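Local coordinates for sortase family protein (Streptococcus agalactiae, PDB 4D7W), which probably acts as a class C sortase, a cell-surface transpeptidase that takes part in assembling the type 2B pilus of group B Streptococcus, at residues S53-D58 with L98-D103; K22-A27 with L138-T143; M39-T44 with D159-K164; T105-S110 with D167-V172. One frame throughout, in Å; residues are numbered along the deposited sequence.

Contact 1 (S53-D58 with L98-D103); sequences SQLAID and LPIGGD
Leu-98 meets Gln-54 at the closest approach between these two loops: its CD1 lies 3.7 Å from Gln-54 CB and 4.0 Å from Gln-54 CG, the two side chains crossing at about a right angle. Leu-98 CG is anti to the carbonyl carbon (chi1 -59°), and from it the second torsion carries CD1 to the aliphatic part of Gln-54. The polar end of that glutamine is engaged separately, since NE2 is hydrogen-bonded to Asp-50 OD1. Leu-98 CB faces the other leucine, with Leu-55 CD1 4.0 Å away, and here the side chains run past each other in opposite directions. No hydrogen bond links the segments, so the evidence is for purely apolar packing. It joins the loop leaving helix 45-52, part of the N-terminal helical region, to the loop that enters strand 105-115 of the sortase beta-barrel. Pro-99 contributes little, its CD being 4.4 Å from Leu-55 CD1. Ile-100 follows with its branch methyl: CG1 sits between the backbone N and the carbonyl carbon (chi1 59°), which leaves CG2 beside the N, 4.2 Å from Leu-55 CD1. That one methyl of Leu-55 is thus touched by three successive residues. Ile-137 of strand 132-137 borders Leu-55, Pro-99 and Ile-100, while Ala-27 of helix 17-31 packs on Leu-55 and Ile-100. At Gly-101 the chain turns back, its N making a weak 3.3 Å hydrogen bond to Leu-98 O.

Contact 2 (K22-A27 with L138-T143); sequences KIINRA and LNETYT
Helix segment 22-27 and hairpin segment 138-143 keep their backbones well apart, the nearest CA atoms being those of Ile-24 and Leu-138 at 8.5 Å, where Leu-138 (phi 56°, psi -128°) and Asn-139 follow the backbone angles of a type II' turn, as expected for a tight two-residue hairpin loop. Only side chains bridge the gap. The CD1 methyl of Leu-138 is the main point of contact: Ile-24 CD1 lies 3.8 Å away, with Ile-24 CG1 equally near, and the two side chains slide past each other in opposite directions. The same methyl also touches Ile-23 CG2 at 4.0 Å, an oblique crossing. Ile-24 is bent at its second torsion (chi2 -55°), which directs CD1 to a position where Glu-140 OE1 is 3.8 Å off and Tyr-142 OH 4.0 Å off. The methyl is therefore bordered by one apolar and two polar-tipped side chains, and no hydrogen bond crosses the interface. Around it, Leu-138 N is hydrogen-bonded to the OH of Tyr-8 of helix 3-13, Tyr-20 of helix 17-31 packs on Leu-138, and Tyr-142 pairs through its backbone with Val-135 of strand 132-137 while its side chain touches Arg-190 of strand 182-191.

Contact 3 (M39-T44 with D159-K164); sequences MKWHMT and DLQIVK. With EDO (1,2-ethanediol), chain B.
Met-39 lays its side chain over the carbonyl of Leu-160: CG and CE are each 3.4 Å from Leu-160 O, and the chain is bent at chi2 (-67°), which sets SD 4.0 Å from Ile-162 CD1. Trp-41 approaches the same carbonyl with its six-membered rim, CZ2 standing 3.6 Å from Leu-160 O near the ring plane. That oxygen is buried here without a hydrogen-bonding partner in the model. Gln-161 crosses Trp-41 at about a right angle, its amide plane turned 59° from the indole. OE1 lies at the ring edge, in plane, while NE2 is hydrogen-bonded to Leu-157 O. No direct hydrogen bond joins the segments, but one water ties them together, accepting from Met-39 N (2.9 Å) and from Ile-162 N (3.0 Å) and donating to Gln-161 OE1 (2.9 Å). A 1,2-ethanediol, probably from the crystallisation liquor, binds the backbone of 159-164, with Gln-161 N donating to its O1. Behind Met-39 and Ile-162 lies His-106 of strand 105-115. The contact sets the linker between two N-terminal helices against the loop joining strands 140-152 and 167-175, by its place in the chain the beta6/beta7 loop, which in sortases flanks the substrate groove.

Contact 4 (T105-S110 with D167-V172); sequences THSILS and DYQTLV
His-106 NE2 and Thr-170 OG1 share a 2.7 Å hydrogen bond (155° at the hydrogen), either being possible as donor, between side chains on one face of a parallel strand pair. The strands, inclined by 14°, correspond to beta4 and beta7 of the sortase beta-barrel, which in this family lead to the catalytic histidine and cysteine. Five backbone hydrogen bonds alternate along them, from Tyr-168 N to Thr-105 O at one end to Val-172 N to Leu-109 O (2.9 Å) at the other. Tyr-168 O is gripped twice, by Ser-107 N at 3.0 Å and by a water at 2.8 Å that also donates to Thr-105 OG1. Outside the pair, Gln-161 O binds His-106 ND1, giving the imidazole a partner at both nitrogens and limiting its rotation. Tyr-168 CB sits over one face of that ring, 3.8 Å from its centroid, a CH-pi contact. The phenol ring follows in an edge-to-face arrangement, its edge toward the imidazole face with the planes at 65°, and makes a cation-pi contact with Arg-187. On the reverse face Leu-109 and Leu-171 lie side by side, CB to CD2 3.8 Å. Back on the His-106 face, Ile-108 CG2 meets Val-172 CG2 at 3.6 Å.

In the fold
Contacts 2, 3 and 1 open in that order along the N-terminal helical region, and each carries it onto the barrel. Contact 1 closes first and is nested within the loops of both others; contact 4 opens just after it and crosses contacts 2 and 3. Contacts 1 and 2 share the helix 17-31 side of the barrel, their centres about 6 Å apart, whereas contact 3 lies about 21 Å from contact 2, centre to centre. Contact 4, about 6 Å from the centre of the chain, is the sheet core: Asp-167 reaches Gly-102 of contact 1, and Met-39 CE of contact 3 packs on His-106 O. The N-terminal region thus meets the sortase barrel in two areas, one formed by the touching contacts 1 and 2, the other by contact 3.

Contact 1 (S53-D58 with L98-D103)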
loop_
_atom_site.group_PDB
_atom_site.type_symbol
_atom_site.label_atom_id
_atom_site.label_comp_id
_atom_site.label_asym_id
_atom_site.label_seq_id
_atom_site.Cartn_x
_atom_site.Cartn_y
_atom_site.Cartn_z
ATOM N N SER A 53 1.486 -10.810 -10.718
ATOM C CA SER A 53 2.651 -10.592 -11.568
ATOM C C SER A 53 3.112 -9.142 -11.554
ATOM O O SER A 53 4.155 -8.825 -12.129
ATOM C CB SER A 53 2.340 -10.992 -13.012
ATOM O OG SER A 53 1.480 -10.030 -13.615
ATOM N N GLN A 54 2.321 -8.241 -10.963
ATOM C CA GLN A 54 2.694 -6.829 -11.011
ATOM C C GLN A 54 3.672 -6.525 -9.888
ATOM O O GLN A 54 3.508 -7.025 -8.785
ATOM C CB GLN A 54 1.455 -5.916 -10.915
ATOM C CG GLN A 54 0.473 -6.095 -12.070
ATOM C CD GLN A 54 1.028 -5.572 -13.397
ATOM O OE1 GLN A 54 1.960 -4.773 -13.410
ATOM N NE2 GLN A 54 0.456 -6.021 -14.509
ATOM N N LEU A 55 4.686 -5.711 -10.179
ATOM C CA LEU A 55 5.674 -5.262 -9.190
ATOM C C LEU A 55 6.348 -6.441 -8.482
ATOM O O LEU A 55 6.667 -6.368 -7.300
ATOM C CB LEU A 55 5.014 -4.329 -8.158
ATOM C CG LEU A 55 4.449 -3.051 -8.784
ATOM C CD1 LEU A 55 3.838 -2.154 -7.708
ATOM C CD2 LEU A 55 5.552 -2.337 -9.520
ATOM N N ALA A 56 6.540 -7.535 -9.205
ATOM C CA ALA A 56 7.095 -8.742 -8.614
ATOM C C ALA A 56 8.494 -8.969 -9.147
ATOM O O ALA A 56 8.678 -9.026 -10.362
ATOM C CB ALA A 56 6.196 -9.958 -8.916
ATOM N N ILE A 57 9.484 -9.076 -8.259
ATOM C CA ILE A 57 10.850 -9.370 -8.710
ATOM C C ILE A 57 11.361 -10.711 -8.187
ATOM O O ILE A 57 12.524 -11.063 -8.409
ATOM C CB ILE A 57 11.844 -8.292 -8.283
ATOM C CG1 ILE A 57 12.058 -8.346 -6.770
ATOM C CG2 ILE A 57 11.375 -6.906 -8.744
ATOM C CD1 ILE A 57 13.021 -7.276 -6.278
ATOM N N ASP A 58 10.498 -11.445 -7.488
ATOM C CA ASP A 58 10.815 -12.789 -7.007
ATOM C C ASP A 58 9.508 -13.439 -6.608
ATOM O O ASP A 58 8.456 -12.884 -6.859
ATOM C CB ASP A 58 11.818 -12.763 -5.836
ATOM C CG ASP A 58 11.352 -11.898 -4.653
ATOM O OD1 ASP A 58 10.138 -11.836 -4.359
ATOM O OD2 ASP A 58 12.221 -11.275 -4.006
ATOM N N LEU A 98 -2.260 -0.300 -7.551
ATOM C CA LEU A 98 -0.870 -0.524 -7.104
ATOM C C LEU A 98 -0.317 0.747 -6.464
ATOM O O LEU A 98 -0.652 1.843 -6.900
ATOM C CB LEU A 98 0.034 -0.957 -8.282
ATOM C CG LEU A 98 -0.421 -2.238 -8.977
ATOM C CD1 LEU A 98 0.325 -2.492 -10.313
ATOM C CD2 LEU A 98 -0.264 -3.416 -8.011
ATOM N N PRO A 99 0.532 0.602 -5.432
ATOM C CA PRO A 99 1.050 1.738 -4.658
ATOM C C PRO A 99 2.056 2.640 -5.385
ATOM O O PRO A 99 2.782 3.364 -4.718
ATOM C CB PRO A 99 1.713 1.058 -3.448
ATOM C CG PRO A 99 2.032 -0.327 -3.927
ATOM C CD PRO A 99 0.876 -0.688 -4.808
ATOM N N ILE A 100 2.108 2.607 -6.712
ATOM C CA ILE A 100 2.906 3.593 -7.452
ATOM C C ILE A 100 2.037 4.787 -7.876
ATOM O O ILE A 100 2.488 5.682 -8.586
ATOM C CB ILE A 100 3.555 2.981 -8.687
ATOM C CG1 ILE A 100 2.479 2.406 -9.620
ATOM C CG2 ILE A 100 4.546 1.902 -8.271
ATOM C CD1 ILE A 100 2.931 2.259 -11.072
ATOM N N GLY A 101 0.777 4.791 -7.460
ATOM C CA GLY A 101 -0.108 5.894 -7.798
ATOM C C GLY A 101 -0.311 6.062 -9.291
ATOM O O GLY A 101 -0.252 5.084 -10.046
ATOM N N GLY A 102 -0.517 7.311 -9.713
ATOM C CA GLY A 102 -0.884 7.640 -11.078
ATOM C C GLY A 102 -2.199 8.399 -11.015
ATOM O O GLY A 102 -2.843 8.431 -9.978
ATOM N N ASP A 103 -2.599 9.017 -12.112
ATOM C CA ASP A 103 -3.875 9.711 -12.158
ATOM C C ASP A 103 -5.049 8.745 -11.937
ATOM O O ASP A 103 -5.044 7.620 -12.457
ATOM C CB ASP A 103 -4.023 10.425 -13.501
ATOM C CG ASP A 103 -5.394 11.038 -13.689
ATOM O OD1 ASP A 103 -5.619 12.153 -13.166
ATOM O OD2 ASP A 103 -6.244 10.409 -14.362
#

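Contact 2 (K22-A27 with L138-T143)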
loop_
_atom_site.group_PDB
_atom_site.type_symbol
_atom_site.label_atom_id
_atom_site.label_comp_id
_atom_site.label_asym_id
_atom_site.label_seq_id
_atom_site.Cartn_x
_atom_site.Cartn_y
_atom_site.Cartn_z
ATOM N N LYS A 22 10.411 -2.187 -17.699
ATOM C CA LYS A 22 9.396 -3.190 -17.995
ATOM C C LYS A 22 8.401 -3.290 -16.838
ATOM O O LYS A 22 7.189 -3.195 -17.025
ATOM C CB LYS A 22 10.044 -4.545 -18.268
ATOM C CG LYS A 22 9.057 -5.672 -18.536
ATOM C CD LYS A 22 9.754 -6.865 -19.192
ATOM C CE LYS A 22 8.992 -8.174 -18.996
ATOM N NZ LYS A 22 9.262 -8.803 -17.661
ATOM N N ILE A 23 8.919 -3.468 -15.632
ATOM C CA ILE A 23 8.053 -3.644 -14.470
ATOM C C ILE A 23 7.237 -2.385 -14.143
ATOM O O ILE A 23 6.023 -2.462 -13.891
ATOM C CB ILE A 23 8.886 -4.084 -13.235
ATOM C CG1 ILE A 23 9.555 -5.434 -13.525
ATOM C CG2 ILE A 23 7.983 -4.191 -12.011
ATOM C CD1 ILE A 23 10.633 -5.855 -12.536
ATOM N N ILE A 24 7.878 -1.223 -14.161
ATOM C CA ILE A 24 7.150 0.006 -13.876
ATOM C C ILE A 24 6.078 0.268 -14.924
ATOM O O ILE A 24 4.935 0.589 -14.581
ATOM C CB ILE A 24 8.094 1.230 -13.787
ATOM C CG1 ILE A 24 8.886 1.197 -12.488
ATOM C CG2 ILE A 24 7.306 2.531 -13.837
ATOM C CD1 ILE A 24 8.013 1.100 -11.233
ATOM N N ASN A 25 6.438 0.134 -16.207
ATOM C CA ASN A 25 5.479 0.354 -17.296
ATOM C C ASN A 25 4.255 -0.560 -17.207
ATOM O O ASN A 25 3.122 -0.111 -17.366
ATOM C CB ASN A 25 6.162 0.174 -18.659
ATOM C CG ASN A 25 6.955 1.391 -19.072
ATOM O OD1 ASN A 25 6.996 2.382 -18.350
ATOM N ND2 ASN A 25 7.606 1.320 -20.242
ATOM N N ARG A 26 4.480 -1.842 -16.940
ATOM C CA ARG A 26 3.370 -2.771 -16.718
ATOM C C ARG A 26 2.484 -2.352 -15.542
ATOM O O ARG A 26 1.263 -2.511 -15.576
ATOM C CB ARG A 26 3.901 -4.186 -16.476
ATOM C CG ARG A 26 4.490 -4.864 -17.720
ATOM C CD ARG A 26 4.699 -6.364 -17.464
ATOM N NE ARG A 26 3.422 -7.086 -17.441
ATOM C CZ ARG A 26 2.942 -7.760 -16.391
ATOM N NH1 ARG A 26 3.629 -7.823 -15.255
ATOM N NH2 ARG A 26 1.766 -8.381 -16.481
ATOM N N ALA A 27 3.104 -1.834 -14.495
ATOM C CA ALA A 27 2.329 -1.425 -13.317
ATOM C C ALA A 27 1.530 -0.174 -13.646
ATOM O O ALA A 27 0.393 -0.045 -13.239
ATOM C CB ALA A 27 3.244 -1.197 -12.122
ATOM N N LEU A 138 11.096 -0.554 -6.254
ATOM C CA LEU A 138 12.280 -0.596 -7.105
ATOM C C LEU A 138 13.243 0.528 -6.697
ATOM O O LEU A 138 13.574 0.685 -5.513
ATOM C CB LEU A 138 11.886 -0.484 -8.582
ATOM C CG LEU A 138 10.934 -1.610 -9.008
ATOM C CD1 LEU A 138 10.614 -1.536 -10.474
ATOM C CD2 LEU A 138 11.526 -2.969 -8.663
ATOM N N ASN A 139 13.667 1.325 -7.669
ATOM C CA ASN A 139 14.587 2.420 -7.393
ATOM C C ASN A 139 13.885 3.763 -7.173
ATOM O O ASN A 139 14.519 4.816 -7.243
ATOM C CB ASN A 139 15.589 2.556 -8.546
ATOM C CG ASN A 139 14.915 2.946 -9.870
ATOM O OD1 ASN A 139 13.807 2.490 -10.180
ATOM N ND2 ASN A 139 15.590 3.793 -10.653
ATOM N N GLU A 140 12.582 3.741 -6.923
ATOM C CA GLU A 140 11.841 4.997 -6.886
ATOM C C GLU A 140 11.085 5.242 -5.597
ATOM O O GLU A 140 10.752 4.319 -4.868
ATOM C CB GLU A 140 10.882 5.054 -8.068
ATOM C CG GLU A 140 11.588 5.538 -9.343
ATOM C CD GLU A 140 10.928 5.036 -10.601
ATOM O OE1 GLU A 140 9.982 4.231 -10.487
ATOM O OE2 GLU A 140 11.355 5.440 -11.702
ATOM N N THR A 141 10.798 6.507 -5.343
ATOM C CA THR A 141 10.126 6.922 -4.127
ATOM C C THR A 141 8.798 7.571 -4.470
ATOM O O THR A 141 8.696 8.330 -5.449
ATOM C CB THR A 141 10.999 7.884 -3.321
ATOM O OG1 THR A 141 12.112 7.162 -2.789
ATOM C CG2 THR A 141 10.216 8.472 -2.168
ATOM N N TYR A 142 7.777 7.223 -3.691
ATOM C CA TYR A 142 6.430 7.767 -3.842
ATOM C C TYR A 142 5.983 8.371 -2.526
ATOM O O TYR A 142 5.924 7.672 -1.528
ATOM C CB TYR A 142 5.447 6.675 -4.286
ATOM C CG TYR A 142 5.864 6.047 -5.582
ATOM C CD1 TYR A 142 6.836 5.048 -5.606
ATOM C CD2 TYR A 142 5.325 6.477 -6.788
ATOM C CE1 TYR A 142 7.268 4.495 -6.797
ATOM C CE2 TYR A 142 5.738 5.917 -7.986
ATOM C CZ TYR A 142 6.704 4.926 -7.977
ATOM O OH TYR A 142 7.108 4.366 -9.151
ATOM N N THR A 143 5.669 9.663 -2.523
ATOM C CA THR A 143 5.357 10.355 -1.282
ATOM C C THR A 143 3.885 10.705 -1.177
ATOM O O THR A 143 3.279 11.175 -2.144
ATOM C CB THR A 143 6.176 11.633 -1.151
ATOM O OG1 THR A 143 7.544 11.337 -1.450
ATOM C CG2 THR A 143 6.036 12.220 0.261
#

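Contact 3 (M39-T44 with D159-K164)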
loop_
_atom_site.group_PDB
_atom_site.type_symbol
_atom_site.label_atom_id
_atom_site.label_comp_id
_atom_site.label_asym_id
_atom_site.label_seq_id
_atom_site.Cartn_x
_atom_site.Cartn_y
_atom_site.Cartn_z
ATOM N N MET A 39 -12.885 0.408 -7.956
ATOM C CA MET A 39 -12.248 -0.626 -7.151
ATOM C C MET A 39 -12.686 -1.994 -7.623
ATOM O O MET A 39 -13.851 -2.205 -7.962
ATOM C CB MET A 39 -12.588 -0.455 -5.673
ATOM C CG MET A 39 -11.997 0.798 -5.076
ATOM S SD MET A 39 -10.201 0.711 -5.023
ATOM C CE MET A 39 -9.794 2.125 -4.012
ATOM N N LYS A 40 -11.753 -2.930 -7.640
ATOM C CA LYS A 40 -12.052 -4.261 -8.128
ATOM C C LYS A 40 -12.355 -5.197 -6.968
ATOM O O LYS A 40 -11.609 -6.135 -6.714
ATOM C CB LYS A 40 -10.889 -4.783 -8.974
ATOM C CG LYS A 40 -10.590 -3.890 -10.189
ATOM C CD LYS A 40 -9.730 -4.579 -11.234
ATOM C CE LYS A 40 -10.523 -5.597 -12.027
ATOM N NZ LYS A 40 -11.568 -4.980 -12.884
ATOM N N TRP A 41 -13.453 -4.929 -6.268
ATOM C CA TRP A 41 -13.933 -5.798 -5.194
ATOM C C TRP A 41 -14.221 -7.227 -5.686
ATOM O O TRP A 41 -14.025 -8.191 -4.951
ATOM C CB TRP A 41 -15.205 -5.215 -4.551
ATOM C CG TRP A 41 -15.108 -3.761 -4.148
ATOM C CD1 TRP A 41 -15.783 -2.707 -4.701
ATOM C CD2 TRP A 41 -14.287 -3.208 -3.111
ATOM N NE1 TRP A 41 -15.429 -1.533 -4.077
ATOM C CE2 TRP A 41 -14.515 -1.813 -3.097
ATOM C CE3 TRP A 41 -13.376 -3.752 -2.203
ATOM C CZ2 TRP A 41 -13.861 -0.960 -2.210
ATOM C CZ3 TRP A 41 -12.736 -2.905 -1.320
ATOM C CH2 TRP A 41 -12.979 -1.522 -1.331
ATOM N N HIS A 42 -14.683 -7.358 -6.929
ATOM C CA HIS A 42 -15.095 -8.659 -7.458
ATOM C C HIS A 42 -14.032 -9.292 -8.351
ATOM O O HIS A 42 -14.347 -9.813 -9.423
ATOM C CB HIS A 42 -16.400 -8.528 -8.249
ATOM C CG HIS A 42 -17.551 -8.018 -7.442
ATOM N ND1 HIS A 42 -18.750 -7.646 -8.010
ATOM C CD2 HIS A 42 -17.690 -7.821 -6.109
ATOM C CE1 HIS A 42 -19.577 -7.239 -7.062
ATOM N NE2 HIS A 42 -18.958 -7.335 -5.900
ATOM N N MET A 43 -12.785 -9.264 -7.896
ATOM C CA MET A 43 -11.645 -9.705 -8.694
ATOM C C MET A 43 -11.730 -11.171 -9.135
ATOM O O MET A 43 -11.913 -12.066 -8.311
ATOM C CB MET A 43 -10.365 -9.462 -7.901
ATOM C CG MET A 43 -9.089 -9.824 -8.605
ATOM S SD MET A 43 -7.672 -9.022 -7.832
ATOM C CE MET A 43 -7.430 -7.651 -8.936
ATOM N N THR A 44 -11.581 -11.408 -10.438
ATOM C CA THR A 44 -11.625 -12.760 -11.002
ATOM C C THR A 44 -10.274 -13.466 -10.867
ATOM O O THR A 44 -9.275 -12.822 -10.554
ATOM C CB THR A 44 -12.023 -12.739 -12.495
ATOM O OG1 THR A 44 -10.931 -12.238 -13.273
ATOM C CG2 THR A 44 -13.236 -11.864 -12.718
ATOM N N ASP A 159 -15.161 5.793 1.868
ATOM C CA ASP A 159 -13.913 6.533 1.771
ATOM C C ASP A 159 -12.835 5.745 1.037
ATOM O O ASP A 159 -11.691 6.186 0.950
ATOM C CB ASP A 159 -13.414 6.918 3.156
ATOM C CG ASP A 159 -14.468 7.641 3.965
ATOM O OD1 ASP A 159 -14.849 8.758 3.555
ATOM O OD2 ASP A 159 -14.913 7.094 5.000
ATOM N N LEU A 160 -13.208 4.590 0.501
ATOM C CA LEU A 160 -12.230 3.688 -0.095
ATOM C C LEU A 160 -12.547 3.454 -1.574
ATOM O O LEU A 160 -12.522 2.326 -2.053
ATOM C CB LEU A 160 -12.190 2.374 0.682
ATOM C CG LEU A 160 -11.724 2.500 2.138
ATOM C CD1 LEU A 160 -11.911 1.200 2.902
ATOM C CD2 LEU A 160 -10.273 2.947 2.216
ATOM N N GLN A 161 -12.848 4.534 -2.300
ATOM C CA GLN A 161 -13.231 4.412 -3.702
ATOM C C GLN A 161 -12.267 5.161 -4.617
ATOM O O GLN A 161 -11.490 6.001 -4.165
ATOM C CB GLN A 161 -14.666 4.931 -3.915
ATOM C CG GLN A 161 -15.712 4.276 -3.008
ATOM C CD GLN A 161 -15.915 2.794 -3.309
ATOM O OE1 GLN A 161 -15.707 2.341 -4.440
ATOM N NE2 GLN A 161 -16.323 2.032 -2.293
ATOM N N ILE A 162 -12.315 4.847 -5.910
ATOM C CA ILE A 162 -11.504 5.565 -6.884
ATOM C C ILE A 162 -12.116 6.921 -7.097
ATOM O O ILE A 162 -13.329 7.017 -7.269
ATOM C CB ILE A 162 -11.433 4.840 -8.238
ATOM C CG1 ILE A 162 -10.733 3.486 -8.075
ATOM C CG2 ILE A 162 -10.756 5.739 -9.270
ATOM C CD1 ILE A 162 -9.263 3.575 -7.716
ATOM N N VAL A 163 -11.285 7.965 -7.084
ATOM C CA VAL A 163 -11.740 9.307 -7.400
ATOM C C VAL A 163 -10.990 9.776 -8.651
ATOM O O VAL A 163 -9.761 9.800 -8.664
ATOM C CB VAL A 163 -11.511 10.296 -6.232
ATOM C CG1 VAL A 163 -11.911 11.715 -6.632
ATOM C CG2 VAL A 163 -12.282 9.852 -5.004
ATOM N N LYS A 164 -11.727 10.132 -9.695
ATOM C CA LYS A 164 -11.108 10.534 -10.954
ATOM C C LYS A 164 -10.276 11.796 -10.750
ATOM O O LYS A 164 -10.695 12.719 -10.047
ATOM C CB LYS A 164 -12.174 10.762 -12.028
ATOM C CG LYS A 164 -12.931 9.504 -12.446
ATOM C CD LYS A 164 -13.788 9.774 -13.682
ATOM C CE LYS A 164 -14.475 8.515 -14.205
ATOM N NZ LYS A 164 -15.809 8.287 -13.577
HETATM C C1 EDO B . -13.341 8.540 -1.855
HETATM O O1 EDO B . -13.712 7.267 -1.319
HETATM C C2 EDO B . -11.854 8.761 -1.618
HETATM O O2 EDO B . -11.637 8.945 -0.223
HETATM O O HOH W 1 -14.218 2.795 -6.859
#

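Contact 4 (T105-S110 with D167-V172)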
loop_
_atom_site.group_PDB
_atom_site.type_symbol
_atom_site.label_atom_id
_atom_site.label_comp_id
_atom_site.label_asym_id
_atom_site.label_seq_id
_atom_site.Cartn_x
_atom_site.Cartn_y
_atom_site.Cartn_z
ATOM N N THR A 105 -6.182 7.045 -9.225
ATOM C CA THR A 105 -5.819 5.796 -8.548
ATOM C C THR A 105 -6.079 5.918 -7.059
ATOM O O THR A 105 -6.133 7.014 -6.517
ATOM C CB THR A 105 -4.341 5.409 -8.784
ATOM O OG1 THR A 105 -3.479 6.443 -8.290
ATOM C CG2 THR A 105 -4.066 5.185 -10.284
ATOM N N HIS A 106 -6.274 4.787 -6.398
ATOM C CA HIS A 106 -6.414 4.787 -4.949
ATOM C C HIS A 106 -5.893 3.452 -4.467
ATOM O O HIS A 106 -6.494 2.413 -4.713
ATOM C CB HIS A 106 -7.867 5.017 -4.509
ATOM C CG HIS A 106 -8.018 5.240 -3.029
ATOM N ND1 HIS A 106 -9.206 5.633 -2.449
ATOM C CD2 HIS A 106 -7.126 5.122 -2.015
ATOM C CE1 HIS A 106 -9.042 5.739 -1.139
ATOM N NE2 HIS A 106 -7.792 5.426 -0.849
ATOM N N SER A 107 -4.722 3.499 -3.850
ATOM C CA SER A 107 -4.069 2.326 -3.307
ATOM C C SER A 107 -4.416 2.205 -1.823
ATOM O O SER A 107 -4.408 3.204 -1.099
ATOM C CB SER A 107 -2.553 2.441 -3.494
ATOM O OG SER A 107 -1.914 1.216 -3.186
ATOM N N ILE A 108 -4.701 0.991 -1.366
ATOM C CA ILE A 108 -5.048 0.765 0.036
ATOM C C ILE A 108 -4.105 -0.251 0.672
ATOM O O ILE A 108 -3.954 -1.365 0.163
ATOM C CB ILE A 108 -6.482 0.272 0.183
ATOM C CG1 ILE A 108 -7.455 1.305 -0.380
ATOM C CG2 ILE A 108 -6.824 0.011 1.670
ATOM C CD1 ILE A 108 -8.878 0.785 -0.549
ATOM N N LEU A 109 -3.482 0.150 1.780
ATOM C CA LEU A 109 -2.507 -0.651 2.499
ATOM C C LEU A 109 -3.032 -0.955 3.900
ATOM O O LEU A 109 -3.478 -0.052 4.605
ATOM C CB LEU A 109 -1.184 0.086 2.594
ATOM C CG LEU A 109 -0.587 0.547 1.268
ATOM C CD1 LEU A 109 0.786 1.145 1.509
ATOM C CD2 LEU A 109 -0.533 -0.622 0.301
ATOM N N SER A 110 -2.951 -2.217 4.304
ATOM C CA SER A 110 -3.570 -2.678 5.553
ATOM C C SER A 110 -2.553 -3.336 6.491
ATOM O O SER A 110 -1.643 -4.052 6.054
ATOM C CB SER A 110 -4.699 -3.652 5.224
ATOM O OG SER A 110 -5.360 -4.111 6.388
ATOM N N ASP A 167 -4.902 11.097 -6.894
ATOM C CA ASP A 167 -3.915 10.051 -6.616
ATOM C C ASP A 167 -3.848 9.866 -5.090
ATOM O O ASP A 167 -3.160 10.627 -4.401
ATOM C CB ASP A 167 -2.544 10.445 -7.204
ATOM C CG ASP A 167 -1.465 9.391 -6.987
ATOM O OD1 ASP A 167 -1.625 8.480 -6.134
ATOM O OD2 ASP A 167 -0.428 9.491 -7.681
ATOM N N TYR A 168 -4.577 8.864 -4.592
ATOM C CA TYR A 168 -4.769 8.615 -3.157
ATOM C C TYR A 168 -4.101 7.333 -2.684
ATOM O O TYR A 168 -4.054 6.352 -3.416
ATOM C CB TYR A 168 -6.260 8.502 -2.816
ATOM C CG TYR A 168 -7.035 9.809 -2.814
ATOM C CD1 TYR A 168 -6.490 10.967 -2.265
ATOM C CD2 TYR A 168 -8.318 9.874 -3.340
ATOM C CE1 TYR A 168 -7.201 12.162 -2.246
ATOM C CE2 TYR A 168 -9.032 11.067 -3.333
ATOM C CZ TYR A 168 -8.470 12.199 -2.779
ATOM O OH TYR A 168 -9.182 13.367 -2.767
ATOM N N GLN A 169 -3.632 7.337 -1.438
ATOM C CA GLN A 169 -3.248 6.100 -0.775
ATOM C C GLN A 169 -3.790 6.142 0.653
ATOM O O GLN A 169 -3.582 7.121 1.363
ATOM C CB GLN A 169 -1.730 5.922 -0.789
ATOM C CG GLN A 169 -1.219 4.588 -0.263
ATOM C CD GLN A 169 0.249 4.383 -0.591
ATOM O OE1 GLN A 169 1.113 4.579 0.261
ATOM N NE2 GLN A 169 0.539 4.003 -1.838
ATOM N N THR A 170 -4.501 5.096 1.055
ATOM C CA THR A 170 -5.073 5.035 2.406
ATOM C C THR A 170 -4.401 3.936 3.207
ATOM O O THR A 170 -4.183 2.833 2.698
ATOM C CB THR A 170 -6.592 4.787 2.360
ATOM O OG1 THR A 170 -7.225 5.905 1.747
ATOM C CG2 THR A 170 -7.190 4.601 3.775
ATOM N N LEU A 171 -4.054 4.252 4.454
ATOM C CA LEU A 171 -3.518 3.270 5.373
ATOM C C LEU A 171 -4.641 2.892 6.346
ATOM O O LEU A 171 -5.287 3.761 6.927
ATOM C CB LEU A 171 -2.284 3.819 6.107
ATOM C CG LEU A 171 -1.196 4.472 5.241
ATOM C CD1 LEU A 171 -0.059 4.952 6.119
ATOM C CD2 LEU A 171 -0.680 3.525 4.103
ATOM N N VAL A 172 -4.878 1.592 6.486
ATOM C CA VAL A 172 -6.020 1.067 7.206
ATOM C C VAL A 172 -5.566 0.186 8.354
ATOM O O VAL A 172 -4.703 -0.677 8.180
ATOM C CB VAL A 172 -6.929 0.226 6.284
ATOM C CG1 VAL A 172 -8.150 -0.288 7.063
ATOM C CG2 VAL A 172 -7.355 1.044 5.058
HETATM O O HOH W 2 -2.964 5.451 -5.787
#